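Long-range contacts in Lmo0305 protein (Listeria monocytogenes, PDB 3PJ0), which is of unknown function but has the fold of the PLP-dependent aminotransferase superfamily and carries a covalently bound pyridoxal phosphate: residues 4-9 against 320-325; 13-18 against 342-347; 261-266 against 334-339; 274-279 against 354-359; 312-317 against 348-353. One frame throughout, in Å; residues are numbered along the deposited sequence.

Interaction 1 (4-9 against 320-325)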
# COMPACT_ATOMS: atom_id res chain seq x y z
N ASN A 4 2.47 -26.89 -17.45
CA ASN A 4 1.42 -27.20 -16.48
C ASN A 4 1.70 -28.47 -15.67
O ASN A 4 1.36 -28.55 -14.49
CB ASN A 4 0.05 -27.28 -17.16
CG ASN A 4 -1.08 -26.95 -16.20
OD1 ASN A 4 -1.06 -25.90 -15.56
ND2 ASN A 4 -2.05 -27.82 -16.12
N THR A 5 2.31 -29.47 -16.31
CA THR A 5 2.67 -30.72 -15.65
C THR A 5 3.70 -30.44 -14.53
O THR A 5 3.56 -30.95 -13.40
CB THR A 5 3.24 -31.75 -16.64
OG1 THR A 5 2.29 -32.03 -17.69
CG2 THR A 5 3.60 -33.07 -15.91
N LEU A 6 4.71 -29.62 -14.84
CA LEU A 6 5.74 -29.24 -13.85
C LEU A 6 5.12 -28.46 -12.70
O LEU A 6 5.41 -28.71 -11.54
CB LEU A 6 6.85 -28.41 -14.49
CG LEU A 6 8.03 -28.02 -13.59
CD1 LEU A 6 8.79 -29.24 -13.08
CD2 LEU A 6 8.99 -27.09 -14.30
N LYS A 7 4.28 -27.48 -13.04
CA LYS A 7 3.59 -26.64 -12.04
C LYS A 7 2.80 -27.51 -11.06
O LYS A 7 2.89 -27.35 -9.85
CB LYS A 7 2.62 -25.68 -12.76
CG LYS A 7 1.76 -24.82 -11.84
CD LYS A 7 0.37 -24.49 -12.46
CE LYS A 7 -0.56 -25.75 -12.44
NZ LYS A 7 -1.94 -25.56 -12.99
N THR A 8 2.02 -28.44 -11.61
CA THR A 8 1.18 -29.33 -10.82
C THR A 8 2.01 -30.25 -9.95
O THR A 8 1.71 -30.43 -8.77
CB THR A 8 0.24 -30.17 -11.74
OG1 THR A 8 -0.71 -29.27 -12.35
CG2 THR A 8 -0.51 -31.24 -10.96
N SER A 9 3.07 -30.82 -10.53
CA SER A 9 3.98 -31.68 -9.78
C SER A 9 4.62 -30.95 -8.59
O SER A 9 4.73 -31.50 -7.48
CB SER A 9 5.09 -32.16 -10.72
OG SER A 9 6.04 -32.94 -10.04
N GLY A 320 8.91 -24.90 -9.85
CA GLY A 320 7.59 -24.90 -10.50
C GLY A 320 7.61 -24.35 -11.93
O GLY A 320 6.59 -24.38 -12.64
N TYR A 321 8.77 -23.90 -12.36
CA TYR A 321 8.91 -23.34 -13.69
C TYR A 321 10.34 -23.52 -14.16
O TYR A 321 11.27 -23.76 -13.37
CB TYR A 321 8.64 -21.84 -13.65
CG TYR A 321 9.76 -21.11 -12.95
CD1 TYR A 321 9.74 -20.94 -11.57
CD2 TYR A 321 10.88 -20.64 -13.65
CE1 TYR A 321 10.80 -20.32 -10.91
CE2 TYR A 321 11.93 -19.99 -13.00
CZ TYR A 321 11.88 -19.84 -11.64
OH TYR A 321 12.92 -19.23 -10.98
N LEU A 322 10.51 -23.42 -15.47
CA LEU A 322 11.82 -23.41 -16.06
C LEU A 322 11.85 -22.26 -17.06
O LEU A 322 10.92 -22.06 -17.83
CB LEU A 322 12.15 -24.74 -16.71
CG LEU A 322 12.40 -25.91 -15.78
CD1 LEU A 322 12.46 -27.19 -16.56
CD2 LEU A 322 13.69 -25.69 -14.95
N GLN A 323 12.90 -21.47 -17.00
CA GLN A 323 13.06 -20.36 -17.93
C GLN A 323 13.93 -20.81 -19.10
O GLN A 323 15.05 -21.26 -18.90
CB GLN A 323 13.73 -19.17 -17.22
CG GLN A 323 13.97 -17.98 -18.12
CD GLN A 323 12.69 -17.42 -18.72
OE1 GLN A 323 11.81 -16.96 -17.99
NE2 GLN A 323 12.59 -17.43 -20.05
N GLU A 324 13.39 -20.70 -20.31
CA GLU A 324 14.15 -21.02 -21.52
C GLU A 324 15.22 -19.93 -21.69
O GLU A 324 14.89 -18.75 -21.66
CB GLU A 324 13.22 -21.04 -22.73
CG GLU A 324 13.91 -21.21 -24.06
CD GLU A 324 12.95 -21.12 -25.24
OE1 GLU A 324 11.78 -20.70 -25.05
OE2 GLU A 324 13.37 -21.48 -26.36
N LYS A 325 16.47 -20.32 -21.86
CA LYS A 325 17.59 -19.36 -22.08
C LYS A 325 18.13 -19.36 -23.52
O LYS A 325 18.56 -18.32 -24.03
CB LYS A 325 18.72 -19.63 -21.07
CG LYS A 325 18.33 -19.40 -19.60
CD LYS A 325 18.09 -17.91 -19.31
CE LYS A 325 17.90 -17.65 -17.83
NZ LYS A 325 17.78 -16.18 -17.52

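Interaction 2 (13-18 against 342-347)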
# COMPACT_ATOMS: atom_id res chain seq x y z
N THR A 13 4.16 -31.22 -3.99
CA THR A 13 5.24 -31.71 -3.12
C THR A 13 5.08 -31.25 -1.69
O THR A 13 4.75 -30.09 -1.45
CB THR A 13 6.63 -31.27 -3.65
OG1 THR A 13 6.68 -29.85 -3.76
CG2 THR A 13 6.93 -31.92 -4.98
N PRO A 14 5.29 -32.15 -0.72
CA PRO A 14 5.18 -31.73 0.66
C PRO A 14 6.41 -30.91 1.10
O PRO A 14 6.29 -30.02 1.96
CB PRO A 14 5.06 -33.05 1.44
CG PRO A 14 5.57 -34.09 0.56
CD PRO A 14 5.34 -33.62 -0.85
N TYR A 15 7.56 -31.19 0.49
CA TYR A 15 8.79 -30.48 0.79
C TYR A 15 9.25 -29.58 -0.37
O TYR A 15 8.92 -29.83 -1.53
CB TYR A 15 9.88 -31.49 1.14
CG TYR A 15 9.46 -32.51 2.20
CD1 TYR A 15 9.24 -32.14 3.51
CD2 TYR A 15 9.32 -33.85 1.87
CE1 TYR A 15 8.87 -33.08 4.48
CE2 TYR A 15 8.95 -34.80 2.83
CZ TYR A 15 8.72 -34.40 4.13
OH TYR A 15 8.37 -35.33 5.08
N LYS A 16 10.02 -28.55 -0.04
CA LYS A 16 10.52 -27.60 -1.03
C LYS A 16 12.00 -27.25 -0.77
O LYS A 16 12.39 -27.04 0.38
CB LYS A 16 9.72 -26.31 -0.96
CG LYS A 16 8.24 -26.37 -1.25
CD LYS A 16 7.96 -26.72 -2.71
CE LYS A 16 6.48 -26.60 -3.05
NZ LYS A 16 5.62 -27.57 -2.30
N LEU A 17 12.81 -27.18 -1.83
CA LEU A 17 14.18 -26.72 -1.66
C LEU A 17 14.13 -25.21 -1.32
O LEU A 17 14.82 -24.75 -0.42
CB LEU A 17 14.99 -26.89 -2.94
CG LEU A 17 15.32 -28.29 -3.50
CD1 LEU A 17 16.05 -28.06 -4.78
CD2 LEU A 17 16.18 -29.14 -2.55
N GLY A 18 13.28 -24.46 -2.01
CA GLY A 18 13.21 -23.02 -1.81
C GLY A 18 12.09 -22.51 -0.93
O GLY A 18 11.11 -23.23 -0.66
N GLU A 342 13.47 -28.56 6.58
CA GLU A 342 12.44 -29.54 6.85
C GLU A 342 12.53 -30.77 5.94
O GLU A 342 11.79 -31.75 6.15
CB GLU A 342 11.03 -28.92 6.71
CG GLU A 342 10.73 -27.76 7.62
CD GLU A 342 10.90 -28.09 9.11
OE1 GLU A 342 10.39 -29.12 9.58
OE2 GLU A 342 11.55 -27.28 9.81
N ILE A 343 13.39 -30.75 4.93
CA ILE A 343 13.47 -31.89 4.02
C ILE A 343 14.20 -33.03 4.71
O ILE A 343 15.33 -32.86 5.15
CB ILE A 343 14.20 -31.57 2.72
CG1 ILE A 343 13.56 -30.40 1.99
CG2 ILE A 343 14.14 -32.81 1.78
CD1 ILE A 343 14.44 -29.83 0.83
N PRO A 344 13.56 -34.22 4.81
CA PRO A 344 14.28 -35.33 5.44
C PRO A 344 15.50 -35.70 4.60
O PRO A 344 15.42 -35.66 3.38
CB PRO A 344 13.25 -36.47 5.45
CG PRO A 344 11.94 -35.84 5.21
CD PRO A 344 12.18 -34.58 4.44
N ALA A 345 16.61 -36.05 5.25
CA ALA A 345 17.86 -36.38 4.54
C ALA A 345 17.71 -37.38 3.41
O ALA A 345 18.28 -37.17 2.34
CB ALA A 345 18.93 -36.87 5.52
N LYS A 346 16.97 -38.47 3.63
CA LYS A 346 16.78 -39.51 2.61
C LYS A 346 16.18 -38.95 1.33
O LYS A 346 16.65 -39.26 0.23
CB LYS A 346 15.88 -40.64 3.15
CG LYS A 346 15.46 -41.70 2.12
CD LYS A 346 14.45 -42.68 2.71
CE LYS A 346 13.90 -43.64 1.65
NZ LYS A 346 12.97 -44.66 2.22
N ASN A 347 15.13 -38.14 1.47
CA ASN A 347 14.45 -37.58 0.30
C ASN A 347 15.39 -36.66 -0.48
O ASN A 347 15.45 -36.72 -1.71
CB ASN A 347 13.18 -36.83 0.71
CG ASN A 347 12.23 -37.69 1.49
OD1 ASN A 347 12.55 -38.16 2.59
ND2 ASN A 347 11.02 -37.88 0.97

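Interaction 3 (261-266 against 334-339)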
# COMPACT_ATOMS: atom_id res chain seq x y z
N ALA A 261 23.14 -16.66 8.13
CA ALA A 261 24.36 -17.48 7.95
C ALA A 261 24.02 -18.94 7.62
O ALA A 261 24.68 -19.58 6.79
CB ALA A 261 25.26 -17.39 9.16
N GLU A 262 23.01 -19.47 8.32
CA GLU A 262 22.49 -20.84 8.11
C GLU A 262 21.99 -21.03 6.67
O GLU A 262 22.23 -22.08 6.04
CB GLU A 262 21.35 -21.11 9.11
CG GLU A 262 20.56 -22.36 8.84
CD GLU A 262 19.29 -22.47 9.67
OE1 GLU A 262 19.23 -21.95 10.81
OE2 GLU A 262 18.35 -23.14 9.18
N TYR A 263 21.24 -20.04 6.16
CA TYR A 263 20.70 -20.10 4.79
C TYR A 263 21.83 -20.03 3.78
O TYR A 263 21.76 -20.67 2.76
CB TYR A 263 19.70 -18.96 4.47
CG TYR A 263 18.43 -18.87 5.30
CD1 TYR A 263 17.86 -19.99 5.91
CD2 TYR A 263 17.74 -17.66 5.37
CE1 TYR A 263 16.68 -19.88 6.64
CE2 TYR A 263 16.55 -17.55 6.07
CZ TYR A 263 16.04 -18.64 6.70
OH TYR A 263 14.85 -18.50 7.37
N PHE A 264 22.85 -19.21 4.06
CA PHE A 264 24.04 -19.09 3.19
C PHE A 264 24.80 -20.42 3.10
O PHE A 264 25.15 -20.86 2.01
CB PHE A 264 24.92 -17.94 3.72
CG PHE A 264 26.29 -17.83 3.10
CD1 PHE A 264 26.49 -17.82 1.73
CD2 PHE A 264 27.41 -17.65 3.93
CE1 PHE A 264 27.78 -17.69 1.19
CE2 PHE A 264 28.69 -17.48 3.40
CZ PHE A 264 28.88 -17.50 2.04
N GLU A 265 25.06 -21.04 4.24
CA GLU A 265 25.76 -22.34 4.27
C GLU A 265 24.96 -23.43 3.56
O GLU A 265 25.54 -24.25 2.80
CB GLU A 265 26.07 -22.76 5.71
CG GLU A 265 27.15 -21.88 6.35
CD GLU A 265 28.54 -21.98 5.67
OE1 GLU A 265 29.01 -23.12 5.41
OE2 GLU A 265 29.17 -20.91 5.43
N ALA A 266 23.65 -23.41 3.77
CA ALA A 266 22.76 -24.38 3.15
C ALA A 266 22.76 -24.19 1.66
O ALA A 266 22.89 -25.17 0.91
CB ALA A 266 21.34 -24.24 3.71
N VAL A 334 16.76 -20.65 -7.09
CA VAL A 334 16.54 -21.18 -5.76
C VAL A 334 16.89 -20.12 -4.72
O VAL A 334 17.96 -19.49 -4.83
CB VAL A 334 17.48 -22.37 -5.42
CG1 VAL A 334 17.09 -22.96 -4.04
CG2 VAL A 334 17.47 -23.42 -6.50
N SER A 335 15.97 -19.85 -3.79
CA SER A 335 16.25 -18.97 -2.65
C SER A 335 16.00 -19.80 -1.40
O SER A 335 14.87 -20.15 -1.11
CB SER A 335 15.41 -17.69 -2.64
OG SER A 335 15.63 -16.92 -3.80
N VAL A 336 17.06 -20.12 -0.66
CA VAL A 336 16.95 -20.96 0.54
C VAL A 336 16.31 -20.19 1.70
O VAL A 336 16.61 -19.00 1.93
CB VAL A 336 18.30 -21.56 0.97
CG1 VAL A 336 18.18 -22.37 2.28
CG2 VAL A 336 18.82 -22.49 -0.11
N GLY A 337 15.43 -20.87 2.41
CA GLY A 337 14.71 -20.32 3.54
C GLY A 337 14.43 -21.44 4.53
O GLY A 337 15.19 -22.42 4.59
N ASP A 338 13.33 -21.33 5.27
CA ASP A 338 13.02 -22.34 6.31
C ASP A 338 12.60 -23.71 5.76
O ASP A 338 12.76 -24.73 6.44
CB ASP A 338 11.91 -21.87 7.28
CG ASP A 338 12.34 -20.79 8.26
OD1 ASP A 338 13.54 -20.45 8.40
OD2 ASP A 338 11.43 -20.25 8.90
N ALA A 339 12.06 -23.75 4.55
CA ALA A 339 11.61 -25.03 3.97
C ALA A 339 12.76 -26.03 3.81
O ALA A 339 12.60 -27.23 4.07
CB ALA A 339 10.91 -24.80 2.61

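Interaction 4 (274-279 against 354-359)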
# COMPACT_ATOMS: atom_id res chain seq x y z
N PHE A 274 24.18 -29.55 -6.94
CA PHE A 274 23.78 -29.27 -8.33
C PHE A 274 24.99 -29.32 -9.29
O PHE A 274 24.94 -30.01 -10.32
CB PHE A 274 23.06 -27.92 -8.44
CG PHE A 274 21.60 -27.98 -8.10
CD1 PHE A 274 20.72 -28.70 -8.91
CD2 PHE A 274 21.09 -27.32 -7.00
CE1 PHE A 274 19.36 -28.77 -8.61
CE2 PHE A 274 19.73 -27.36 -6.70
CZ PHE A 274 18.87 -28.10 -7.50
N ASN A 275 26.07 -28.64 -8.93
CA ASN A 275 27.26 -28.60 -9.77
C ASN A 275 27.89 -29.97 -9.97
O ASN A 275 28.53 -30.21 -11.00
CB ASN A 275 28.32 -27.64 -9.18
CG ASN A 275 28.00 -26.16 -9.45
OD1 ASN A 275 27.97 -25.72 -10.62
ND2 ASN A 275 27.82 -25.37 -8.39
N SER A 276 27.70 -30.88 -9.01
CA SER A 276 28.25 -32.23 -9.12
C SER A 276 27.54 -33.05 -10.21
O SER A 276 28.05 -34.10 -10.62
CB SER A 276 28.18 -32.97 -7.76
OG SER A 276 26.84 -33.31 -7.39
N CYS A 277 26.39 -32.58 -10.66
CA CYS A 277 25.60 -33.27 -11.68
C CYS A 277 26.08 -32.92 -13.08
O CYS A 277 26.39 -31.74 -13.38
CB CYS A 277 24.11 -32.99 -11.54
SG CYS A 277 23.42 -33.54 -9.95
N SER A 278 26.18 -33.93 -13.93
CA SER A 278 26.67 -33.74 -15.29
C SER A 278 25.64 -32.94 -16.08
O SER A 278 24.46 -33.29 -16.11
CB SER A 278 26.94 -35.10 -15.96
OG SER A 278 27.68 -34.93 -17.14
N GLY A 279 26.09 -31.86 -16.72
CA GLY A 279 25.24 -30.97 -17.50
C GLY A 279 24.46 -29.95 -16.67
O GLY A 279 23.53 -29.33 -17.17
N CYS A 354 18.73 -39.34 -8.18
CA CYS A 354 17.85 -39.41 -9.37
C CYS A 354 18.23 -38.41 -10.46
O CYS A 354 18.18 -38.72 -11.65
CB CYS A 354 16.38 -39.17 -9.00
SG CYS A 354 15.59 -40.49 -8.06
N LEU A 355 18.63 -37.21 -10.04
CA LEU A 355 19.04 -36.18 -10.99
C LEU A 355 20.26 -36.66 -11.77
O LEU A 355 20.30 -36.55 -13.00
CB LEU A 355 19.34 -34.86 -10.27
CG LEU A 355 19.37 -33.61 -11.15
CD1 LEU A 355 18.06 -33.46 -11.91
CD2 LEU A 355 19.64 -32.36 -10.29
N GLU A 356 21.23 -37.23 -11.06
CA GLU A 356 22.46 -37.77 -11.66
C GLU A 356 22.15 -38.94 -12.62
O GLU A 356 22.80 -39.08 -13.65
CB GLU A 356 23.44 -38.20 -10.54
CG GLU A 356 23.90 -37.01 -9.62
CD GLU A 356 24.53 -37.44 -8.27
OE1 GLU A 356 24.92 -38.62 -8.11
OE2 GLU A 356 24.65 -36.57 -7.36
N LYS A 357 21.12 -39.73 -12.28
CA LYS A 357 20.70 -40.89 -13.10
C LYS A 357 19.95 -40.51 -14.38
O LYS A 357 20.12 -41.17 -15.41
CB LYS A 357 19.80 -41.82 -12.27
CG LYS A 357 19.23 -43.02 -13.02
N GLU A 358 19.14 -39.44 -14.32
CA GLU A 358 18.31 -39.02 -15.47
C GLU A 358 19.03 -38.18 -16.53
O GLU A 358 18.58 -38.12 -17.67
CB GLU A 358 17.04 -38.30 -15.00
CG GLU A 358 16.07 -39.17 -14.19
CD GLU A 358 15.50 -40.35 -14.98
OE1 GLU A 358 15.30 -40.24 -16.21
OE2 GLU A 358 15.24 -41.40 -14.35
N LEU A 359 20.12 -37.51 -16.17
CA LEU A 359 20.89 -36.72 -17.13
C LEU A 359 22.36 -37.16 -17.15
O LEU A 359 22.63 -38.37 -17.25
CB LEU A 359 20.72 -35.21 -16.89
CG LEU A 359 20.71 -34.69 -15.46
CD1 LEU A 359 22.08 -34.80 -14.83
CD2 LEU A 359 20.23 -33.26 -15.44
OXT LEU A 359 23.29 -36.35 -17.09

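Interaction 5 (312-317 against 348-353)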
# COMPACT_ATOMS: atom_id res chain seq x y z
N ASP A 312 7.71 -36.10 -8.19
CA ASP A 312 6.65 -37.08 -7.90
C ASP A 312 7.15 -38.28 -7.09
O ASP A 312 6.43 -38.78 -6.21
CB ASP A 312 6.02 -37.58 -9.21
CG ASP A 312 5.25 -36.51 -9.97
OD1 ASP A 312 5.11 -35.36 -9.52
OD2 ASP A 312 4.78 -36.83 -11.07
N GLU A 313 8.37 -38.72 -7.37
CA GLU A 313 8.97 -39.89 -6.72
C GLU A 313 9.66 -39.62 -5.36
O GLU A 313 9.88 -40.55 -4.59
CB GLU A 313 9.94 -40.57 -7.70
CG GLU A 313 9.19 -41.21 -8.90
CD GLU A 313 10.09 -41.72 -10.02
OE1 GLU A 313 11.33 -41.58 -9.96
OE2 GLU A 313 9.53 -42.28 -11.00
N THR A 314 10.03 -38.36 -5.10
CA THR A 314 10.67 -37.96 -3.81
C THR A 314 9.88 -37.04 -2.88
O THR A 314 10.20 -36.95 -1.69
CB THR A 314 12.01 -37.26 -4.08
OG1 THR A 314 11.80 -35.95 -4.64
CG2 THR A 314 12.87 -38.10 -5.02
N GLY A 315 8.88 -36.33 -3.40
CA GLY A 315 8.10 -35.38 -2.60
C GLY A 315 8.82 -34.06 -2.36
O GLY A 315 8.37 -33.26 -1.55
N VAL A 316 9.95 -33.84 -3.05
CA VAL A 316 10.73 -32.62 -2.90
C VAL A 316 10.57 -31.71 -4.12
O VAL A 316 11.05 -32.04 -5.19
CB VAL A 316 12.26 -32.90 -2.76
CG1 VAL A 316 13.01 -31.59 -2.63
CG2 VAL A 316 12.57 -33.83 -1.57
N GLY A 317 9.92 -30.57 -3.94
CA GLY A 317 9.79 -29.54 -4.98
C GLY A 317 11.11 -28.88 -5.35
O GLY A 317 11.76 -28.24 -4.51
N LEU A 348 16.13 -35.82 0.26
CA LEU A 348 17.10 -34.89 -0.32
C LEU A 348 18.18 -35.66 -1.10
O LEU A 348 18.43 -35.35 -2.25
CB LEU A 348 17.69 -33.99 0.79
CG LEU A 348 18.74 -32.93 0.44
CD1 LEU A 348 18.25 -31.97 -0.64
CD2 LEU A 348 19.15 -32.16 1.72
N GLU A 349 18.77 -36.69 -0.48
CA GLU A 349 19.78 -37.54 -1.17
C GLU A 349 19.21 -38.15 -2.43
O GLU A 349 19.87 -38.20 -3.46
CB GLU A 349 20.26 -38.71 -0.29
CG GLU A 349 21.08 -38.32 0.92
CD GLU A 349 22.36 -37.56 0.56
OE1 GLU A 349 22.87 -37.73 -0.58
OE2 GLU A 349 22.85 -36.79 1.43
N LEU A 350 17.96 -38.59 -2.35
CA LEU A 350 17.32 -39.27 -3.46
C LEU A 350 17.13 -38.36 -4.68
O LEU A 350 17.31 -38.81 -5.82
CB LEU A 350 16.00 -39.88 -3.02
CG LEU A 350 15.26 -40.82 -3.98
CD1 LEU A 350 16.12 -42.01 -4.43
CD2 LEU A 350 13.99 -41.30 -3.28
N VAL A 351 16.78 -37.10 -4.41
CA VAL A 351 16.60 -36.10 -5.46
C VAL A 351 17.82 -36.03 -6.37
O VAL A 351 17.70 -36.06 -7.58
CB VAL A 351 16.38 -34.68 -4.86
CG1 VAL A 351 16.70 -33.59 -5.89
CG2 VAL A 351 14.97 -34.57 -4.30
N PHE A 352 19.00 -35.96 -5.76
CA PHE A 352 20.25 -35.85 -6.50
C PHE A 352 20.74 -37.16 -7.08
O PHE A 352 21.29 -37.17 -8.17
CB PHE A 352 21.29 -35.12 -5.66
CG PHE A 352 20.92 -33.68 -5.43
CD1 PHE A 352 21.18 -32.73 -6.42
CD2 PHE A 352 20.24 -33.29 -4.30
CE1 PHE A 352 20.80 -31.42 -6.24
CE2 PHE A 352 19.86 -31.97 -4.13
CZ PHE A 352 20.15 -31.03 -5.11
N ARG A 353 20.53 -38.27 -6.37
CA ARG A 353 20.84 -39.57 -6.94
C ARG A 353 20.02 -39.70 -8.23
O ARG A 353 20.58 -40.06 -9.28
CB ARG A 353 20.51 -40.69 -5.95

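Interaction 1 (4-9 against 320-325)
Van der Waals contact alone joins residues 4-9 to residues 320-325, and Leu6 carries most of it. With its CG anti to the backbone N (chi1 -176°), Leu6 extends off the helix and sets its CD2 branch over the backbone between Gly320 and Tyr321, where CD2 comes 3.7 Å from Tyr321 N. The same methyl meets the neighbouring side chain too, since Leu6 CD2 lies 3.9 Å from Leu322 CG. Backbone packing adds a second patch. Lys7 CA stands 3.8 Å from Gly320 O, and the two chains come near each other here, Lys7 CA being 4.6 Å from Gly320 CA with no side chain of the glycine to intervene. The contact illustrates how an N-terminal helix, 2-11, can be laid against the C-terminal part of a chain: it meets the turn leading into strand 323-326, an outermost strand of the four-stranded antiparallel sheet, while Leu6 also packs on Leu307 and Gln311 of helix 300-314. Leu322, for its part, rests on Phe332 of the adjacent strand. No hydrogen bond crosses between the segments; the polar ends find partners in their own segment or beyond it. The Lys7 chain bends at chi2 and chi3 away from the turn, and Lys7 NZ hydrogen-bonds Asn4 OD1 at 2.7 Å, coming from above the carbonyl plane. Ser9 OG links the helix to Asp312. Tyr321 points away from the helix, and its OH is hydrogen-bonded with Glu333 N.

Interaction 2 (13-18 against 342-347)
Pro344 and the Tyr15 ring form the tight half of this contact. The two reach toward each other tip to tip, and Pro344 CD sits over the centre of one ring face, 3.5 Å from the centroid and 13° off the ring normal, a CH-pi contact. Next to it Ile343 fills in, its CG1 3.9 Å from Tyr15 CB and its CD1 3.9 Å from Leu17 CD2; Ile343 CD1 also presses to 3.5 Å from Lys16 O. That carbonyl is buried and has no partner in the model. Towards solvent the fit loosens. The Glu342 side chain leads away, leaving Glu342 O 3.6 Å from Tyr15 CE1, and Asn347 ND2, hydrogen-bonded to Thr314 O, comes no nearer to the ring than 4.2 Å from Tyr15 CE2. Lys16 likewise turns its back, Lys16 NZ bonding Thr13 OG1 at 2.9 Å. Strand 15-16, paired in parallel with strand 316-317, is set against the start of helix 345-358, where Pro344 is the N-cap residue. No hydrogen bond spans the two segments, so cohesion rests on apolar burial and on the C-H groups of Pro344 CD, probably polarised by the nitrogen it is bonded to, facing the electron-rich ring.

Interaction 3 (261-266 against 334-339)
This is a buried contact between the first turns of helix 260-275 and the loop that leaves strand 329-335, held by one aromatic side chain that combines face packing with a hydrogen bond at its tip. Tyr263, its CG beside the backbone N (chi1 -61°), lays one ring face along the backbone of Val336 and Gly337. Gly337 CA stands 3.8 Å from the ring centroid and 17° off the normal, a CH-pi contact, and Val336 O lies over the same face, offset toward the rim. That oxygen is also hydrogen-bonded by Asn290 ND2, so the ring covers a carbonyl already satisfied. In the small domain to which the four-stranded antiparallel sheet belongs, the helix thus lies against the chain just where it runs out of the inner strand 329-335. Val336 widens the apolar part, its CG1 lying 3.9 Å from Ala266 CB. At the ring edge Tyr263 OH donates to Asp338 OD1 at 2.6 Å, a short bond that meets the oxygen from above the carboxylate plane, ring and carboxylate being turned 60° apart. Asp338 has two cationic partners as well, Lys259 on OD1 and Arg256 on OD2, which would favour its ionised form. Against this, Glu262 OE2 brings a like charge to 5.6 Å from Asp338 OD1.

Interaction 4 (274-279 against 354-359)
Apolar contact comes first between residues 274-279 and 354-359, with Cys277 at its centre. Cys277 SG lies 4.0 Å from Leu355 CD2, and the sulfur also rests on the aliphatic part of a charged residue, Cys277 SG being 3.5 Å from Glu356 CG. Further along, Cys277 CB lies 4.3 Å from Leu359 CD1. Leu355 has its CG anti to the backbone N, which sends the CD2 branch across the gap between helices 260-275 and 345-358. There Leu355 CD2 also touches Phe274 CE1 at 4.0 Å, the two side chains crossing at about a right angle. Phe274 is held from a further side by Phe352 in an edge-to-face pair. A second group of contacts sets carbon against oxygen. Leu359, the last residue, has its CG in the crowded position between backbone N and carbonyl carbon (chi1 41°), and its CD1 comes to 3.1 Å from Ser278 O, a close approach that marks the tightest point. Polar groups approach without bonding across the segments: Ser278 O and Leu359 OXT, 3.4 Å apart, are both acceptors. Ser276 OG has its partner in Arg273 O. Within its own segment Cys277 N bonds Phe274 O at 3.0 Å, closing the turn that carries the chain from helix 260-275 towards strand 280-283. The C-terminal helix therefore ends against this turn by methyl, ring and sulfur contact, and the nearness of carbonyl and terminal carboxylate oxygens would be expected to weaken rather than strengthen the outer part.

Interaction 5 (312-317 against 348-353)
Thr314 OG1 is the best-held polar atom, gripped by two hydrogen bonds. It accepts from Val316 N at 3.2 Å with an N-H...O angle of 155°, and it is bonded with Ile310 O one turn back in its own helix. Its chi1 of 72° places OG1 in the crowded position between backbone N and carbonyl carbon, so the hydroxyl is turned along the chain while CG2 faces across to helix 345-358. There Thr314 CG2 lies 3.8 Å from Leu350 CG, the two chains crossing obliquely. The second point of contact is a single methyl of Val351. Its CG2 touches the gripped oxygen, Thr314 OG1, at 3.5 Å, and Val351 CG2 comes to 3.5 Å from Val316 CB, meeting both side chains at about a right angle. A tight, largely apolar seam results, and since the hydroxyl has its partners elsewhere, carbon can pack on it without cost in hydrogen bonding. Between the two residues Gly315 takes a positive phi of 78°, where helix 300-314 gives way to strand 316-317. An ST turn, made by Thr314 OG1 and the backbone N of Val316, thus coincides with a helix end at Gly315 in the left-handed conformation.

In the fold
All five contacts belong to the chain's N- and C-terminal parts rather than to the seven-stranded mixed sheet of the large domain. Interactions 2, 4 and 5 share helix 345-358 at its start, end and middle; the centres of 2 and 5 are about 8 Å apart, those of 4 and 5 about 12 Å. Interactions 3 and 4 use opposite ends of helix 260-275, their centres about 21 Å apart, and interactions 1 and 3 reach neighbouring strands of the antiparallel sheet. Along the chain most cross, though interaction 3 is nested within 2 and interaction 5 within 4. The first eighteen residues are thereby woven into the C-terminal region.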